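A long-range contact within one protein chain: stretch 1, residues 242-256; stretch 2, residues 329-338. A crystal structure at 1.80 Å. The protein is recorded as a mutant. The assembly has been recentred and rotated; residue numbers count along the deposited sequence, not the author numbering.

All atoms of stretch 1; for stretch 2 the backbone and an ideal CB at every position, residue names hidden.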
# COMPACT_ATOMS: atom_id res chain seq x y z
N THR A 242 5.59 -2.85 -12.53
CA THR A 242 4.52 -3.30 -11.65
C THR A 242 4.18 -2.36 -10.53
O THR A 242 3.34 -1.55 -10.70
CB THR A 242 4.80 -4.67 -11.07
OG1 THR A 242 6.03 -4.67 -10.38
CG2 THR A 242 4.84 -5.62 -12.10
N ILE A 243 4.86 -2.45 -9.42
CA ILE A 243 4.65 -1.60 -8.25
C ILE A 243 5.13 -0.15 -8.35
O ILE A 243 4.43 0.78 -7.90
CB ILE A 243 5.18 -2.30 -6.98
CG1 ILE A 243 4.65 -1.61 -5.73
CG2 ILE A 243 6.70 -2.45 -6.98
CD1 ILE A 243 4.30 -2.58 -4.63
N ILE A 244 6.31 0.07 -8.92
CA ILE A 244 6.76 1.44 -9.03
C ILE A 244 5.86 2.22 -9.98
O ILE A 244 5.33 3.26 -9.62
CB ILE A 244 8.21 1.53 -9.54
CG1 ILE A 244 9.16 0.79 -8.62
CG2 ILE A 244 8.62 3.03 -9.68
CD1 ILE A 244 10.55 0.52 -9.25
N ASN A 245 5.67 1.76 -11.20
CA ASN A 245 4.88 2.60 -12.10
C ASN A 245 3.40 2.67 -11.71
O ASN A 245 2.71 3.59 -12.13
CB ASN A 245 5.08 2.20 -13.57
CG ASN A 245 6.35 2.89 -14.23
OD1 ASN A 245 7.05 3.73 -13.62
ND2 ASN A 245 6.62 2.50 -15.47
N THR A 246 2.92 1.73 -10.91
CA THR A 246 1.50 1.74 -10.52
C THR A 246 1.23 2.52 -9.24
O THR A 246 0.25 3.24 -9.17
CB THR A 246 0.92 0.30 -10.37
OG1 THR A 246 1.20 -0.47 -11.55
CG2 THR A 246 -0.58 0.34 -10.37
N LEU A 247 2.08 2.36 -8.23
CA LEU A 247 1.87 2.99 -6.92
C LEU A 247 2.98 3.94 -6.47
O LEU A 247 2.82 4.62 -5.46
CB LEU A 247 1.71 1.92 -5.86
CG LEU A 247 0.45 1.04 -5.98
CD1 LEU A 247 0.53 -0.12 -5.02
CD2 LEU A 247 -0.81 1.91 -5.76
N GLY A 248 4.10 3.96 -7.17
CA GLY A 248 5.17 4.88 -6.76
C GLY A 248 6.02 4.42 -5.58
O GLY A 248 6.60 5.23 -4.86
N PHE A 249 6.08 3.11 -5.35
CA PHE A 249 7.02 2.59 -4.34
C PHE A 249 7.62 1.28 -4.80
O PHE A 249 7.09 0.63 -5.71
CB PHE A 249 6.46 2.57 -2.90
CG PHE A 249 5.44 1.51 -2.62
CD1 PHE A 249 5.82 0.27 -2.11
CD2 PHE A 249 4.09 1.80 -2.73
CE1 PHE A 249 4.89 -0.68 -1.81
CE2 PHE A 249 3.15 0.85 -2.44
CZ PHE A 249 3.52 -0.38 -1.97
N GLN A 250 8.74 0.92 -4.18
CA GLN A 250 9.44 -0.34 -4.48
C GLN A 250 9.72 -1.10 -3.20
O GLN A 250 9.68 -0.54 -2.10
CB GLN A 250 10.77 -0.08 -5.20
CG GLN A 250 11.79 0.70 -4.38
CD GLN A 250 12.97 1.20 -5.21
OE1 GLN A 250 12.78 1.71 -6.31
NE2 GLN A 250 14.19 1.05 -4.68
N ILE A 251 10.03 -2.39 -3.35
CA ILE A 251 10.41 -3.20 -2.22
C ILE A 251 11.91 -3.35 -2.30
O ILE A 251 12.43 -3.76 -3.33
CB ILE A 251 9.77 -4.57 -2.23
CG1 ILE A 251 8.23 -4.47 -2.30
CG2 ILE A 251 10.15 -5.27 -0.96
CD1 ILE A 251 7.64 -3.63 -1.23
N ASN A 252 12.59 -2.99 -1.23
CA ASN A 252 14.06 -3.10 -1.20
C ASN A 252 14.53 -4.44 -0.65
O ASN A 252 13.73 -5.28 -0.23
CB ASN A 252 14.66 -1.95 -0.40
CG ASN A 252 14.75 -0.69 -1.20
OD1 ASN A 252 14.36 -0.67 -2.37
ND2 ASN A 252 15.27 0.37 -0.59
N ILE A 253 15.85 -4.63 -0.64
CA ILE A 253 16.42 -5.95 -0.29
C ILE A 253 16.04 -6.44 1.13
O ILE A 253 16.07 -7.64 1.46
CB ILE A 253 17.96 -5.88 -0.54
CG1 ILE A 253 18.61 -7.26 -0.46
CG2 ILE A 253 18.63 -4.90 0.42
CD1 ILE A 253 20.00 -7.31 -1.06
N ASP A 254 15.73 -5.44 1.92
CA ASP A 254 15.23 -5.38 3.27
C ASP A 254 13.78 -5.95 3.36
O ASP A 254 13.25 -6.25 4.44
CB ASP A 254 15.15 -3.82 3.47
CG ASP A 254 14.79 -3.38 4.89
OD1 ASP A 254 13.70 -3.75 5.41
OD2 ASP A 254 15.51 -2.62 5.55
N SER A 255 13.15 -6.09 2.21
CA SER A 255 11.69 -6.34 2.15
C SER A 255 10.91 -5.14 2.70
O SER A 255 9.68 -5.19 2.89
CB SER A 255 11.26 -7.62 2.87
OG SER A 255 11.56 -8.76 2.09
N GLY A 256 11.60 -4.03 2.94
CA GLY A 256 10.89 -2.84 3.37
C GLY A 256 10.55 -2.00 2.16
O GLY A 256 11.12 -2.19 1.09
N UNK A 329 -7.96 -7.28 -10.57
CA UNK A 329 -6.56 -7.09 -10.24
C UNK A 329 -5.85 -6.35 -11.36
O UNK A 329 -5.98 -6.74 -12.53
CB UNK A 329 -5.88 -8.43 -9.97
N UNK A 330 -5.08 -5.31 -11.03
CA UNK A 330 -4.34 -4.59 -12.05
C UNK A 330 -2.82 -4.69 -11.82
O UNK A 330 -2.04 -4.28 -12.66
CB UNK A 330 -4.78 -3.12 -12.07
N UNK A 331 -2.43 -5.26 -10.68
CA UNK A 331 -1.02 -5.36 -10.37
C UNK A 331 -0.77 -6.38 -9.26
O UNK A 331 -1.53 -6.46 -8.30
CB UNK A 331 -0.47 -3.99 -9.97
N UNK A 332 0.32 -7.13 -9.37
CA UNK A 332 0.76 -8.01 -8.29
C UNK A 332 2.25 -8.13 -8.32
O UNK A 332 2.84 -8.06 -9.39
CB UNK A 332 0.11 -9.39 -8.39
N UNK A 333 2.86 -8.33 -7.16
CA UNK A 333 4.29 -8.61 -7.09
C UNK A 333 4.48 -9.50 -5.90
O UNK A 333 3.84 -9.29 -4.86
CB UNK A 333 5.13 -7.34 -6.99
N UNK A 334 5.28 -10.55 -6.09
CA UNK A 334 5.64 -11.43 -5.00
C UNK A 334 7.13 -11.30 -4.71
O UNK A 334 7.94 -11.16 -5.62
CB UNK A 334 5.27 -12.88 -5.33
N UNK A 335 7.47 -11.28 -3.43
CA UNK A 335 8.87 -11.20 -3.01
C UNK A 335 9.10 -12.21 -1.90
O UNK A 335 8.13 -12.62 -1.24
CB UNK A 335 9.23 -9.79 -2.55
N UNK A 336 10.35 -12.63 -1.69
CA UNK A 336 10.66 -13.51 -0.57
C UNK A 336 11.79 -12.88 0.22
O UNK A 336 12.65 -12.21 -0.34
CB UNK A 336 11.03 -14.92 -1.04
N UNK A 337 11.78 -13.11 1.52
CA UNK A 337 12.63 -12.47 2.51
C UNK A 337 13.61 -13.49 3.09
O UNK A 337 13.22 -14.39 3.85
CB UNK A 337 11.79 -11.84 3.62
N UNK A 338 14.87 -13.35 2.73
CA UNK A 338 15.87 -14.33 3.13
C UNK A 338 16.01 -14.43 4.63
O UNK A 338 16.48 -15.44 5.14
CB UNK A 338 17.23 -13.98 2.51

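Position 329 has extended backbone angles, and nothing of stretch 1 lies within 5.5 Å of its ideal CB. Many side chains would suit. The residue is Arg 329, which makes no contact with stretch 1.

Position 330 points its CA-to-CB bond sideways. A short side chain would miss stretch 1, but a longer apolar one could reach the methyl of Thr 246. The residue is Ile 330. Its CD1 comes to 4.0 Å from Thr 246 CG2.

Position 331 points toward the helix. The ideal CB is 4.2 Å from Thr 246 OG1 and 4.6 Å from Thr 242 O. These two atoms are already paired, since Thr 246 OG1 donates to Thr 242 O at 2.5 Å. Ile 243 and Leu 247 lie farther off, within reach of a longer side chain. A long, flexible apolar side chain suits the site; leucine or methionine would be reasonable guesses. The residue is Met 331, which has the largest covered area of either stretch. Its CG lies 3.5 Å from Thr 242 O. Its CE ends 3.7 Å from Ile 243 CA and 3.8 Å from Leu 247 CD1.

Position 332 points away, so many side chains, polar ones included, would suit. It is Gln 332.

Position 333 again points toward stretch 1. The ideal CB is 4.4 Å from Thr 242 OG1 and 5.0 Å from Ile 243 CB. Valine, leucine or isoleucine would fit beside this mostly apolar surface. The residue is Ile 333. Its CG2 packs 4.1 Å from Ile 243 CD1, and its CD1 is 4.3 Å from Thr 242 OG1.

Position 334 is out of reach and undemanding. It is Gln 334, whose NE2 donates to Gln 332 OE1 at 3.0 Å.

Position 335 points toward stretch 1, with its ideal CB 4.9 Å from Ile 251 CG2 and 5.3 Å from Ser 255 OG. An apolar group and a hydroxyl are both at hand, so valine, threonine or serine is plausible. Thr 335 has both characters. Its CG2 lies 4.4 Å from Ile 251 CB, and one water bridges its OG1 (2.7 Å) and Ser 255 OG (2.8 Å).

Position 336 points away, and stretch 1 leaves the choice open. It is Ser 336.

Position 337 points sideways, with its ideal CB 3.4 Å from Ser 255 OG. A small or polar side chain suits. The residue is Asp 337. A water donates to Ile 253 O at 2.6 Å and weakly to Asp 337 OD1 at 3.1 Å.

Position 338 starts sideways and is little constrained. It is Asn 338, whose end turns nearer.

Stretch 2 329-338: RIMQIQTSDN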
# COMPACT_ATOMS: atom_id res chain seq x y z
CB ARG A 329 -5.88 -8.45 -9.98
CG ARG A 329 -4.56 -8.34 -9.25
CD ARG A 329 -3.88 -9.71 -8.97
NE ARG A 329 -3.54 -10.38 -10.22
CZ ARG A 329 -3.53 -11.68 -10.42
NH1 ARG A 329 -3.80 -12.52 -9.43
NH2 ARG A 329 -3.21 -12.16 -11.62
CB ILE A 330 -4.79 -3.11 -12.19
CG1 ILE A 330 -4.41 -2.29 -10.96
CG2 ILE A 330 -6.26 -3.03 -12.41
CD1 ILE A 330 -4.27 -0.78 -11.25
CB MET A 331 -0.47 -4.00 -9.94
CG MET A 331 1.06 -4.03 -9.87
SD MET A 331 1.63 -4.47 -8.21
CE MET A 331 1.21 -2.83 -7.61
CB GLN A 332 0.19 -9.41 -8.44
CG GLN A 332 0.51 -10.04 -9.79
CD GLN A 332 0.24 -11.55 -9.85
OE1 GLN A 332 0.09 -12.22 -8.83
NE2 GLN A 332 0.19 -12.08 -11.06
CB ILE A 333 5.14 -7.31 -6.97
CG1 ILE A 333 6.60 -7.66 -6.64
CG2 ILE A 333 4.59 -6.43 -5.90
CD1 ILE A 333 7.59 -6.47 -6.78
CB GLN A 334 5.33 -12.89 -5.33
CG GLN A 334 3.86 -13.20 -5.32
CD GLN A 334 3.22 -12.82 -6.62
OE1 GLN A 334 3.78 -13.10 -7.70
NE2 GLN A 334 2.05 -12.18 -6.56
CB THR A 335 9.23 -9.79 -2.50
OG1 THR A 335 8.45 -9.46 -1.35
CG2 THR A 335 8.86 -8.69 -3.53
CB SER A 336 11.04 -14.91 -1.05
OG SER A 336 12.17 -14.86 -1.89
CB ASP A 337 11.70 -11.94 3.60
CG ASP A 337 12.42 -11.24 4.73
OD1 ASP A 337 13.68 -11.30 4.78
OD2 ASP A 337 11.78 -10.62 5.62
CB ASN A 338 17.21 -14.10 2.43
CG ASN A 338 17.93 -12.91 2.96
OD1 ASN A 338 17.35 -11.82 3.07
ND2 ASN A 338 19.21 -13.10 3.30
O HOH W 1 14.35 -9.36 2.47
O HOH W 2 9.77 -10.41 0.77
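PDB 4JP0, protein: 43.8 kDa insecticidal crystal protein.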